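Long-range contacts in 70 kDa protein (Xanthomonas sp., PDB 4B2N), which probably catalyses, as a dihaem c-type cytochrome, the processive oxidative cleavage of natural rubber with molecular oxygen: residues A[112-117]-A[151-156]; A[130-135]-A[544-549]; A[142-147]-A[196-201]; A[146-151]-A[169-174]. All blocks are in the same frame, centred on the assembly; numbering follows the deposited sequence.

Contact 1: A[112-117]-A[151-156]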
loop_
_atom_site.group_PDB
_atom_site.type_symbol
_atom_site.label_atom_id
_atom_site.label_comp_id
_atom_site.label_asym_id
_atom_site.label_seq_id
_atom_site.Cartn_x
_atom_site.Cartn_y
_atom_site.Cartn_z
ATOM N N ALA A 112 -5.730 -19.688 -9.140
ATOM C CA ALA A 112 -6.752 -20.731 -9.412
ATOM C C ALA A 112 -7.105 -20.763 -10.888
ATOM O O ALA A 112 -7.047 -19.735 -11.589
ATOM C CB ALA A 112 -7.985 -20.429 -8.560
ATOM N N LEU A 113 -7.498 -21.924 -11.398
ATOM C CA LEU A 113 -8.119 -22.025 -12.691
ATOM C C LEU A 113 -9.436 -21.277 -12.643
ATOM O O LEU A 113 -10.123 -21.202 -11.578
ATOM C CB LEU A 113 -8.429 -23.525 -12.994
ATOM C CG LEU A 113 -7.200 -24.430 -12.978
ATOM C CD1 LEU A 113 -7.747 -25.866 -12.915
ATOM C CD2 LEU A 113 -6.348 -24.292 -14.234
ATOM N N ALA A 114 -9.806 -20.702 -13.775
ATOM C CA ALA A 114 -11.122 -20.088 -13.817
ATOM C C ALA A 114 -12.282 -21.035 -13.357
ATOM O O ALA A 114 -13.195 -20.624 -12.585
ATOM C CB ALA A 114 -11.343 -19.521 -15.197
ATOM N N THR A 115 -12.220 -22.301 -13.737
ATOM C CA THR A 115 -13.284 -23.223 -13.278
ATOM C C THR A 115 -13.261 -23.482 -11.781
ATOM O O THR A 115 -14.330 -23.601 -11.118
ATOM C CB THR A 115 -13.290 -24.535 -14.108
ATOM O OG1 THR A 115 -13.800 -24.181 -15.400
ATOM C CG2 THR A 115 -14.224 -25.613 -13.478
ATOM N N SER A 116 -12.075 -23.479 -11.193
ATOM C CA SER A 116 -12.003 -23.611 -9.775
ATOM C C SER A 116 -12.612 -22.401 -9.062
ATOM O O SER A 116 -13.268 -22.561 -7.995
ATOM C CB SER A 116 -10.554 -23.675 -9.333
ATOM O OG SER A 116 -9.916 -24.872 -9.777
ATOM N N TYR A 117 -12.350 -21.208 -9.607
ATOM C CA TYR A 117 -12.949 -20.023 -9.054
ATOM C C TYR A 117 -14.496 -20.063 -9.204
ATOM O O TYR A 117 -15.224 -19.802 -8.270
ATOM C CB TYR A 117 -12.390 -18.716 -9.689
ATOM C CG TYR A 117 -13.276 -17.567 -9.353
ATOM C CD1 TYR A 117 -13.095 -16.848 -8.149
ATOM C CD2 TYR A 117 -14.303 -17.181 -10.196
ATOM C CE1 TYR A 117 -13.937 -15.808 -7.811
ATOM C CE2 TYR A 117 -15.152 -16.124 -9.890
ATOM C CZ TYR A 117 -14.934 -15.433 -8.678
ATOM O OH TYR A 117 -15.702 -14.383 -8.336
ATOM N N PRO A 151 -13.732 -9.640 -16.726
ATOM C CA PRO A 151 -14.381 -10.936 -17.099
ATOM C C PRO A 151 -13.598 -12.200 -16.701
ATOM O O PRO A 151 -12.359 -12.174 -16.522
ATOM C CB PRO A 151 -14.482 -10.809 -18.640
ATOM C CG PRO A 151 -13.252 -10.055 -19.020
ATOM C CD PRO A 151 -13.045 -9.018 -17.883
ATOM N N TYR A 152 -14.312 -13.322 -16.607
ATOM C CA TYR A 152 -13.628 -14.621 -16.493
ATOM C C TYR A 152 -14.496 -15.636 -17.242
ATOM O O TYR A 152 -15.681 -15.387 -17.402
ATOM C CB TYR A 152 -13.457 -15.029 -15.030
ATOM C CG TYR A 152 -14.687 -15.584 -14.341
ATOM C CD1 TYR A 152 -14.943 -17.019 -14.377
ATOM C CD2 TYR A 152 -15.569 -14.738 -13.644
ATOM C CE1 TYR A 152 -16.057 -17.558 -13.703
ATOM C CE2 TYR A 152 -16.648 -15.287 -12.970
ATOM C CZ TYR A 152 -16.861 -16.680 -12.999
ATOM O OH TYR A 152 -17.897 -17.250 -12.344
ATOM N N PRO A 153 -13.878 -16.740 -17.757
ATOM C CA PRO A 153 -14.726 -17.635 -18.571
ATOM C C PRO A 153 -15.474 -18.653 -17.693
ATOM O O PRO A 153 -14.883 -19.267 -16.782
ATOM C CB PRO A 153 -13.681 -18.380 -19.444
ATOM C CG PRO A 153 -12.473 -18.462 -18.530
ATOM C CD PRO A 153 -12.443 -17.109 -17.848
ATOM N N LEU A 154 -16.768 -18.794 -17.962
ATOM C CA LEU A 154 -17.581 -19.879 -17.396
ATOM C C LEU A 154 -17.064 -21.182 -17.990
ATOM O O LEU A 154 -16.469 -21.154 -19.083
ATOM C CB LEU A 154 -19.045 -19.646 -17.766
ATOM C CG LEU A 154 -19.662 -18.273 -17.394
ATOM C CD1 LEU A 154 -21.177 -18.435 -17.446
ATOM C CD2 LEU A 154 -19.250 -17.713 -16.035
ATOM N N PRO A 155 -17.344 -22.324 -17.307
ATOM C CA PRO A 155 -16.937 -23.618 -17.793
ATOM C C PRO A 155 -17.339 -23.779 -19.242
ATOM O O PRO A 155 -18.468 -23.437 -19.615
ATOM C CB PRO A 155 -17.727 -24.582 -16.884
ATOM C CG PRO A 155 -17.692 -23.871 -15.555
ATOM C CD PRO A 155 -17.968 -22.425 -15.961
ATOM N N GLY A 156 -16.403 -24.232 -20.068
ATOM C CA GLY A 156 -16.718 -24.473 -21.455
ATOM C C GLY A 156 -16.388 -23.319 -22.368
ATOM O O GLY A 156 -16.196 -23.516 -23.604
HETATM O O HOH W 1 -13.508 -21.994 -17.281
#
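Y117 and Y152 meet as a T-shaped (edge-to-face) pair, with ring centroids 5.0 Å apart and planes standing at 84°. The edge belongs to Y117. Its CE2 lies over one face of Y152, displaced toward the rim and 3.5 Å from Y152 CE2, and its CD2 follows at 3.8 Å from Y152 CZ. Y117 reaches this place because its CG is anti to the backbone N (chi1 165°). Y152 offers its face from a less common rotamer, with CG between the backbone N and the carbonyl carbon (chi1 78°). A hydrogen bond from Y152 OH to H118 ND1 ties down the phenol end of the receiving ring.

The side chain of A114 points at the other segment, and its CB rests against the outer edge of the P153 ring, 3.7 Å from P153 CG and equally near CD. Farther out, the hydroxyl of T115 is set beside its own backbone N and comes within 3.9 Å of P155 CG. No direct hydrogen bond crosses here; instead one water lies 2.9 Å from T115 OG1 and donates to P153 O. The side chains of both tyrosines also touch I187 of strand 186-189. The arrangement is thus a T-shaped tyrosine pair joining short helix 114-118 to the antiparallel strand 151-152, set against the central strand of the three-stranded sheet.

Contact 2: A[130-135]-A[544-549]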
loop_
_atom_site.group_PDB
_atom_site.type_symbol
_atom_site.label_atom_id
_atom_site.label_comp_id
_atom_site.label_asym_id
_atom_site.label_seq_id
_atom_site.Cartn_x
_atom_site.Cartn_y
_atom_site.Cartn_z
ATOM N N PRO A 130 -24.894 -20.657 -5.107
ATOM C CA PRO A 130 -25.999 -19.845 -4.701
ATOM C C PRO A 130 -26.228 -18.697 -5.737
ATOM O O PRO A 130 -25.327 -18.387 -6.502
ATOM C CB PRO A 130 -25.553 -19.329 -3.354
ATOM C CG PRO A 130 -24.043 -19.168 -3.528
ATOM C CD PRO A 130 -23.661 -20.405 -4.334
ATOM N N PRO A 131 -27.451 -18.156 -5.829
ATOM C CA PRO A 131 -27.681 -17.223 -6.947
ATOM C C PRO A 131 -27.079 -15.885 -6.636
ATOM O O PRO A 131 -26.953 -15.049 -7.544
ATOM C CB PRO A 131 -29.197 -17.129 -7.041
ATOM C CG PRO A 131 -29.710 -17.544 -5.690
ATOM C CD PRO A 131 -28.732 -18.623 -5.253
ATOM N N ASP A 132 -26.721 -15.680 -5.362
ATOM C CA ASP A 132 -25.946 -14.460 -5.004
ATOM C C ASP A 132 -24.409 -14.678 -4.953
ATOM O O ASP A 132 -23.672 -13.905 -4.319
ATOM C CB ASP A 132 -26.446 -13.866 -3.697
ATOM C CG ASP A 132 -26.313 -14.844 -2.517
ATOM O OD1 ASP A 132 -25.950 -16.000 -2.740
ATOM O OD2 ASP A 132 -26.542 -14.397 -1.386
ATOM N N PHE A 133 -23.920 -15.720 -5.656
ATOM C CA PHE A 133 -22.522 -16.103 -5.628
ATOM C C PHE A 133 -21.604 -14.865 -5.836
ATOM O O PHE A 133 -20.677 -14.619 -5.108
ATOM C CB PHE A 133 -22.259 -17.109 -6.749
ATOM C CG PHE A 133 -20.797 -17.462 -6.924
ATOM C CD1 PHE A 133 -20.129 -18.217 -5.960
ATOM C CD2 PHE A 133 -20.066 -17.011 -8.070
ATOM C CE1 PHE A 133 -18.773 -18.538 -6.142
ATOM C CE2 PHE A 133 -18.704 -17.332 -8.252
ATOM C CZ PHE A 133 -18.054 -18.085 -7.254
ATOM N N GLU A 134 -21.884 -14.074 -6.851
ATOM C CA GLU A 134 -20.960 -13.022 -7.209
ATOM C C GLU A 134 -20.880 -11.992 -6.054
ATOM O O GLU A 134 -19.802 -11.565 -5.621
ATOM C CB GLU A 134 -21.457 -12.457 -8.576
ATOM C CG GLU A 134 -20.406 -11.693 -9.336
ATOM C CD GLU A 134 -20.972 -11.113 -10.625
ATOM O OE1 GLU A 134 -21.574 -11.869 -11.453
ATOM O OE2 GLU A 134 -20.770 -9.892 -10.764
ATOM N N GLU A 135 -22.004 -11.696 -5.422
ATOM C CA GLU A 135 -21.978 -10.857 -4.239
ATOM C C GLU A 135 -21.266 -11.491 -3.044
ATOM O O GLU A 135 -20.580 -10.804 -2.298
ATOM C CB GLU A 135 -23.398 -10.468 -3.835
ATOM C CG GLU A 135 -23.435 -9.637 -2.543
ATOM C CD GLU A 135 -24.839 -9.075 -2.268
ATOM O OE1 GLU A 135 -25.782 -9.835 -1.976
ATOM O OE2 GLU A 135 -25.011 -7.872 -2.432
ATOM N N ALA A 544 -25.473 -12.186 5.920
ATOM C CA ALA A 544 -24.865 -13.346 5.335
ATOM C C ALA A 544 -25.573 -13.583 3.990
ATOM O O ALA A 544 -26.663 -13.048 3.720
ATOM C CB ALA A 544 -25.054 -14.556 6.283
ATOM N N GLY A 545 -24.965 -14.342 3.092
ATOM C CA GLY A 545 -25.628 -14.618 1.832
ATOM C C GLY A 545 -26.418 -15.940 1.939
ATOM O O GLY A 545 -26.549 -16.517 3.011
ATOM N N ILE A 546 -26.985 -16.379 0.817
ATOM C CA ILE A 546 -27.686 -17.702 0.710
ATOM C C ILE A 546 -26.750 -18.829 1.016
ATOM O O ILE A 546 -25.689 -19.005 0.365
ATOM C CB ILE A 546 -28.271 -17.900 -0.663
ATOM C CG1 ILE A 546 -29.399 -16.864 -0.831
ATOM C CG2 ILE A 546 -28.837 -19.321 -0.823
ATOM C CD1 ILE A 546 -29.821 -16.740 -2.269
ATOM N N GLY A 547 -27.143 -19.646 1.982
ATOM C CA GLY A 547 -26.203 -20.608 2.586
ATOM C C GLY A 547 -25.849 -20.214 4.029
ATOM O O GLY A 547 -25.281 -21.032 4.807
ATOM N N GLY A 548 -26.127 -18.969 4.391
ATOM C CA GLY A 548 -25.930 -18.596 5.787
ATOM C C GLY A 548 -24.535 -18.164 6.188
ATOM O O GLY A 548 -24.281 -17.957 7.369
ATOM N N LYS A 549 -23.614 -18.063 5.217
ATOM C CA LYS A 549 -22.287 -17.567 5.504
ATOM C C LYS A 549 -21.969 -16.325 4.657
ATOM O O LYS A 549 -22.808 -15.851 3.905
ATOM C CB LYS A 549 -21.227 -18.654 5.251
ATOM C CG LYS A 549 -21.565 -20.007 5.902
ATOM C CD LYS A 549 -20.414 -20.984 5.703
ATOM C CE LYS A 549 -20.819 -22.412 6.116
ATOM N NZ LYS A 549 -19.663 -23.310 5.844
#
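D132 and I546 are joined by the one hydrogen bond across this contact, from I546 N to D132 OD2 at 3.0 Å. It is nearly straight, 167° at the hydrogen, and reaches the oxygen on its syn side, 16° out of the carboxylate plane. The CB of D132 points toward 544-549, and CG, set between the backbone N and the carbonyl carbon (chi1 60°), carries the carboxylate to I546. Although D132 occupies the N-cap position of helix 133-141, its side chain makes no capping bond and is used across the contact instead. The same OD2 also comes to 3.4 Å from G545 CA.

The apolar part centres on I546. Its CD1 meets P131 CG at 3.5 Å, the two side chains crossing at about a right angle, while I546 CB faces P130 CB at 4.1 Å.

Two backbone turns present these groups: a type I turn from P130 to F133, closed by F133 N to P130 O at 3.1 Å, and a type II turn from G545 to G548, closed by G548 N to G545 O at 2.8 Å. At the surface, the contact sets the start of helix 133-141 against the loop between strands 536-538 and 560-561, whose K549 is salt-bridged to D620.

Contact 3: A[142-147]-A[196-201]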
loop_
_atom_site.group_PDB
_atom_site.type_symbol
_atom_site.label_atom_id
_atom_site.label_comp_id
_atom_site.label_asym_id
_atom_site.label_seq_id
_atom_site.Cartn_x
_atom_site.Cartn_y
_atom_site.Cartn_z
ATOM N N GLY A 142 -13.772 -9.356 1.141
ATOM C CA GLY A 142 -13.639 -7.926 1.376
ATOM C C GLY A 142 -13.272 -7.153 0.124
ATOM O O GLY A 142 -12.483 -6.197 0.183
ATOM N N LEU A 143 -13.928 -7.493 -0.968
ATOM C CA LEU A 143 -13.741 -6.834 -2.285
ATOM C C LEU A 143 -15.064 -6.116 -2.672
ATOM O O LEU A 143 -15.956 -5.933 -1.788
ATOM C CB LEU A 143 -13.350 -7.908 -3.345
ATOM C CG LEU A 143 -12.099 -8.679 -2.924
ATOM C CD1 LEU A 143 -11.787 -9.757 -3.956
ATOM C CD2 LEU A 143 -10.896 -7.722 -2.734
ATOM N N TYR A 144 -15.203 -5.661 -3.918
ATOM C CA TYR A 144 -16.355 -4.799 -4.317
ATOM C C TYR A 144 -16.749 -5.163 -5.743
ATOM O O TYR A 144 -15.898 -5.611 -6.508
ATOM C CB TYR A 144 -15.950 -3.328 -4.278
ATOM C CG TYR A 144 -15.347 -2.981 -2.941
ATOM C CD1 TYR A 144 -13.994 -3.248 -2.703
ATOM C CD2 TYR A 144 -16.152 -2.505 -1.886
ATOM C CE1 TYR A 144 -13.411 -2.988 -1.476
ATOM C CE2 TYR A 144 -15.595 -2.202 -0.642
ATOM C CZ TYR A 144 -14.222 -2.526 -0.428
ATOM O OH TYR A 144 -13.635 -2.283 0.782
ATOM N N PRO A 145 -18.010 -4.888 -6.135
ATOM C CA PRO A 145 -18.390 -4.882 -7.550
ATOM C C PRO A 145 -17.528 -3.886 -8.276
ATOM O O PRO A 145 -17.279 -2.748 -7.819
ATOM C CB PRO A 145 -19.898 -4.517 -7.570
ATOM C CG PRO A 145 -20.255 -4.141 -6.170
ATOM C CD PRO A 145 -19.115 -4.512 -5.213
ATOM N N ALA A 146 -16.934 -4.378 -9.337
ATOM C CA ALA A 146 -15.976 -3.561 -10.077
ATOM C C ALA A 146 -16.705 -2.502 -10.886
ATOM O O ALA A 146 -17.787 -2.734 -11.346
ATOM C CB ALA A 146 -15.161 -4.480 -11.038
ATOM N N PRO A 147 -16.072 -1.332 -11.086
ATOM C CA PRO A 147 -16.631 -0.318 -11.952
ATOM C C PRO A 147 -16.226 -0.517 -13.432
ATOM O O PRO A 147 -16.479 0.351 -14.230
ATOM C CB PRO A 147 -15.982 0.979 -11.419
ATOM C CG PRO A 147 -14.662 0.503 -10.936
ATOM C CD PRO A 147 -14.754 -0.962 -10.592
ATOM N N ASP A 196 -7.608 -0.444 -3.631
ATOM C CA ASP A 196 -8.847 0.182 -4.073
ATOM C C ASP A 196 -10.030 -0.280 -3.205
ATOM O O ASP A 196 -10.040 -1.416 -2.650
ATOM C CB ASP A 196 -9.177 -0.149 -5.575
ATOM C CG ASP A 196 -8.229 0.624 -6.526
ATOM O OD1 ASP A 196 -8.284 1.860 -6.556
ATOM O OD2 ASP A 196 -7.398 -0.023 -7.171
ATOM N N SER A 197 -11.056 0.579 -3.136
ATOM C CA SER A 197 -12.301 0.146 -2.472
ATOM C C SER A 197 -13.382 1.127 -2.817
ATOM O O SER A 197 -13.087 2.131 -3.418
ATOM C CB SER A 197 -12.123 0.138 -0.951
ATOM O OG SER A 197 -11.576 1.402 -0.535
ATOM N N ARG A 198 -14.629 0.817 -2.436
ATOM C CA ARG A 198 -15.750 1.735 -2.652
ATOM C C ARG A 198 -16.035 2.259 -1.286
ATOM O O ARG A 198 -16.079 1.452 -0.356
ATOM C CB ARG A 198 -16.954 0.930 -3.147
ATOM C CG ARG A 198 -16.840 0.528 -4.601
ATOM C CD ARG A 198 -18.171 -0.104 -5.044
ATOM N NE ARG A 198 -18.111 -0.482 -6.465
ATOM C CZ ARG A 198 -18.462 0.338 -7.458
ATOM N NH1 ARG A 198 -18.834 1.604 -7.175
ATOM N NH2 ARG A 198 -18.337 -0.048 -8.704
ATOM N N LEU A 199 -16.251 3.566 -1.161
ATOM C CA LEU A 199 -16.901 4.111 0.004
ATOM C C LEU A 199 -18.261 4.669 -0.446
ATOM O O LEU A 199 -18.296 5.698 -1.157
ATOM C CB LEU A 199 -16.043 5.224 0.613
ATOM C CG LEU A 199 -16.696 5.900 1.810
ATOM C CD1 LEU A 199 -17.071 4.803 2.839
ATOM C CD2 LEU A 199 -15.739 6.918 2.428
ATOM N N GLY A 200 -19.354 4.045 0.083
ATOM C CA GLY A 200 -20.720 4.182 -0.447
ATOM C C GLY A 200 -20.996 3.092 -1.465
ATOM O O GLY A 200 -20.093 2.679 -2.176
ATOM N N THR A 201 -22.222 2.611 -1.495
ATOM C CA THR A 201 -22.655 1.726 -2.524
ATOM C C THR A 201 -22.478 2.460 -3.872
ATOM O O THR A 201 -22.282 3.709 -3.963
ATOM C CB THR A 201 -24.166 1.337 -2.353
ATOM O OG1 THR A 201 -24.967 2.533 -2.450
ATOM C CG2 THR A 201 -24.398 0.743 -1.021
#
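R198 grips P145 side-on, with two nitrogens sharing a single carbonyl oxygen. R198 NE donates to P145 O at 2.8 Å (155° at the hydrogen) and R198 NH2 to the same atom at 3.0 Å, a more bent bond (138°). The oxygen lies in the guanidinium plane, whereas NH2 stands well above the carbonyl plane and NE is only slightly tilted from it. The arginine chain is extended from CG to NE and slides past Y144 in the opposite direction, reaching the proline carbonyl beyond. Its NH2 also comes to 3.7 Å from P147 CB.

Y144 contributes a ring face. The backbone of the other segment passes over it: R198 N lies above the ring centre, 3.6 Å from Y144 CE2, and S197 CA makes a CH-pi contact 3.9 Å from the ring centroid. The aliphatic CB and CG of R198 run by CD2 and CB of Y144, and the ring and guanidinium planes are 59° apart.

S197 closes the far end, its CB 3.3 Å from Y144 OH. That hydroxyl is hydrogen-bonded to N213 OD1, and S197 OG is hydrogen-bonded to L211 O and also to P212 O. The contact therefore joins the loop that leaves helix 133-141, through the Schellman motif at G142, to the loop after helix 192-195, the helix that ends in H195, axial ligand of a haem iron.

Contact 4: A[146-151]-A[169-174]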
loop_
_atom_site.group_PDB
_atom_site.type_symbol
_atom_site.label_atom_id
_atom_site.label_comp_id
_atom_site.label_asym_id
_atom_site.label_seq_id
_atom_site.Cartn_x
_atom_site.Cartn_y
_atom_site.Cartn_z
ATOM N N ALA A 146 -16.934 -4.378 -9.337
ATOM C CA ALA A 146 -15.976 -3.561 -10.077
ATOM C C ALA A 146 -16.705 -2.502 -10.886
ATOM O O ALA A 146 -17.787 -2.734 -11.346
ATOM C CB ALA A 146 -15.161 -4.480 -11.038
ATOM N N PRO A 147 -16.072 -1.332 -11.086
ATOM C CA PRO A 147 -16.631 -0.318 -11.952
ATOM C C PRO A 147 -16.226 -0.517 -13.432
ATOM O O PRO A 147 -16.479 0.351 -14.230
ATOM C CB PRO A 147 -15.982 0.979 -11.419
ATOM C CG PRO A 147 -14.662 0.503 -10.936
ATOM C CD PRO A 147 -14.754 -0.962 -10.592
ATOM N N PHE A 148 -15.616 -1.644 -13.783
ATOM C CA PHE A 148 -15.340 -1.935 -15.150
ATOM C C PHE A 148 -15.716 -3.409 -15.380
ATOM O O PHE A 148 -15.948 -4.157 -14.410
ATOM C CB PHE A 148 -13.880 -1.717 -15.532
ATOM C CG PHE A 148 -12.902 -2.317 -14.558
ATOM C CD1 PHE A 148 -12.411 -1.532 -13.471
ATOM C CD2 PHE A 148 -12.420 -3.606 -14.747
ATOM C CE1 PHE A 148 -11.480 -2.094 -12.553
ATOM C CE2 PHE A 148 -11.485 -4.173 -13.825
ATOM C CZ PHE A 148 -11.066 -3.421 -12.734
ATOM N N ARG A 149 -15.738 -3.783 -16.642
ATOM C CA ARG A 149 -16.064 -5.186 -17.020
ATOM C C ARG A 149 -14.753 -5.944 -16.701
ATOM O O ARG A 149 -13.649 -5.522 -17.127
ATOM C CB ARG A 149 -16.409 -5.272 -18.505
ATOM C CG ARG A 149 -16.672 -6.683 -18.997
ATOM C CD ARG A 149 -16.859 -6.652 -20.500
ATOM N NE ARG A 149 -16.891 -8.013 -20.856
ATOM C CZ ARG A 149 -15.883 -8.639 -21.416
ATOM N NH1 ARG A 149 -14.782 -7.975 -21.797
ATOM N NH2 ARG A 149 -16.064 -9.923 -21.647
ATOM N N ASN A 150 -14.878 -6.993 -15.888
ATOM C CA ASN A 150 -13.707 -7.657 -15.292
ATOM C C ASN A 150 -13.979 -9.139 -15.513
ATOM O O ASN A 150 -14.443 -9.827 -14.648
ATOM C CB ASN A 150 -13.675 -7.280 -13.818
ATOM C CG ASN A 150 -12.393 -7.804 -13.100
ATOM O OD1 ASN A 150 -12.373 -7.886 -11.833
ATOM N ND2 ASN A 150 -11.395 -8.212 -13.845
ATOM N N PRO A 151 -13.732 -9.640 -16.726
ATOM C CA PRO A 151 -14.381 -10.936 -17.099
ATOM C C PRO A 151 -13.598 -12.200 -16.701
ATOM O O PRO A 151 -12.359 -12.174 -16.522
ATOM C CB PRO A 151 -14.482 -10.809 -18.640
ATOM C CG PRO A 151 -13.252 -10.055 -19.020
ATOM C CD PRO A 151 -13.045 -9.018 -17.883
ATOM N N LEU A 169 -15.788 -10.742 -12.326
ATOM C CA LEU A 169 -15.080 -10.822 -11.092
ATOM C C LEU A 169 -15.206 -9.530 -10.320
ATOM O O LEU A 169 -15.326 -8.473 -10.934
ATOM C CB LEU A 169 -13.547 -11.030 -11.332
ATOM C CG LEU A 169 -13.170 -12.279 -12.150
ATOM C CD1 LEU A 169 -11.781 -12.069 -12.771
ATOM C CD2 LEU A 169 -13.270 -13.494 -11.219
ATOM N N PRO A 170 -15.158 -9.600 -8.970
ATOM C CA PRO A 170 -15.119 -8.336 -8.209
ATOM C C PRO A 170 -13.847 -7.563 -8.421
ATOM O O PRO A 170 -12.802 -8.148 -8.815
ATOM C CB PRO A 170 -15.072 -8.803 -6.740
ATOM C CG PRO A 170 -15.641 -10.148 -6.728
ATOM C CD PRO A 170 -15.211 -10.768 -8.070
ATOM N N LEU A 171 -13.857 -6.262 -8.099
ATOM C CA LEU A 171 -12.673 -5.455 -8.116
ATOM C C LEU A 171 -11.693 -6.111 -7.200
ATOM O O LEU A 171 -12.053 -6.458 -6.074
ATOM C CB LEU A 171 -13.005 -4.101 -7.517
ATOM C CG LEU A 171 -11.871 -3.104 -7.428
ATOM C CD1 LEU A 171 -11.222 -2.748 -8.777
ATOM C CD2 LEU A 171 -12.430 -1.896 -6.636
ATOM N N GLY A 172 -10.461 -6.299 -7.613
ATOM C CA GLY A 172 -9.563 -6.996 -6.646
ATOM C C GLY A 172 -9.162 -8.384 -7.049
ATOM O O GLY A 172 -8.158 -8.915 -6.565
ATOM N N LEU A 173 -9.965 -8.993 -7.899
ATOM C CA LEU A 173 -9.537 -10.259 -8.528
ATOM C C LEU A 173 -9.436 -9.924 -9.998
ATOM O O LEU A 173 -10.098 -8.972 -10.501
ATOM C CB LEU A 173 -10.546 -11.419 -8.397
ATOM C CG LEU A 173 -10.787 -11.915 -6.947
ATOM C CD1 LEU A 173 -11.886 -12.974 -6.821
ATOM C CD2 LEU A 173 -9.492 -12.376 -6.238
ATOM N N ILE A 174 -8.650 -10.764 -10.705
ATOM C CA ILE A 174 -8.478 -10.543 -12.116
ATOM C C ILE A 174 -8.209 -11.854 -12.824
ATOM O O ILE A 174 -7.532 -12.743 -12.288
ATOM C CB ILE A 174 -7.340 -9.465 -12.387
ATOM C CG1 ILE A 174 -7.412 -8.955 -13.837
ATOM C CG2 ILE A 174 -5.932 -10.042 -12.031
ATOM C CD1 ILE A 174 -6.400 -7.841 -14.204
HETATM O O HOH W 2 -17.251 -6.970 -10.287
#
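A146 packs its CB against the start of the type II turn P170-L173, 3.7 Å from L171 N and close to L171 CB; that turn is closed by L173 N to P170 O and leads into strand 173-174. A water bridges A146 N, which donates to it at 2.8 Å, and L169 O; the second leg is modelled unusually short, so its length is doubtful. P147 touches the same leucine loosely through its CD.

F148, with CG between the backbone N and the carbonyl carbon (chi1 47°), brings the end of its ring, through CE1, to 3.8 Å from L171 CD1. The two side chains cross at about a right angle. Around here the backbone is also held by Q168, which bonds to F148 O and N150 N.

N150 is buried and loses more surface here than any other residue of the contact. Its CB sits 3.5 Å from L169 O, and its backbone oxygen accepts from L169 N at 2.8 Å, with 157° at the hydrogen and the donor nearly in line with the carbonyl. The bond lies just beyond the ends of antiparallel strands 151-152 and 167-168, consistent with one more step of their pairing. Last comes P151, whose O accepts from Q175 NE2 and lies 3.8 Å from L169 CD1.

The first segments come in the order 112-117, 130-135, 142-147 and 146-151 along the chain. Contacts 3 and 4 share A146 and P147, with centres about 10 Å apart, and are linked by a probable hydrogen bond between Y144 O and L171 N. Contact 4 shares P151 with contact 1, about 14 Å away centre to centre, and its L169 and L173 pack on Y117. Contact 2 lies about 17 to 18 Å from the others, centre to centre; F133 of helix 133-141 brings it against contact 1. Contacts 3 and 4 are nested in the long loop that contact 2 closes, without touching it; they lie near the first haem site, contact 2 does not.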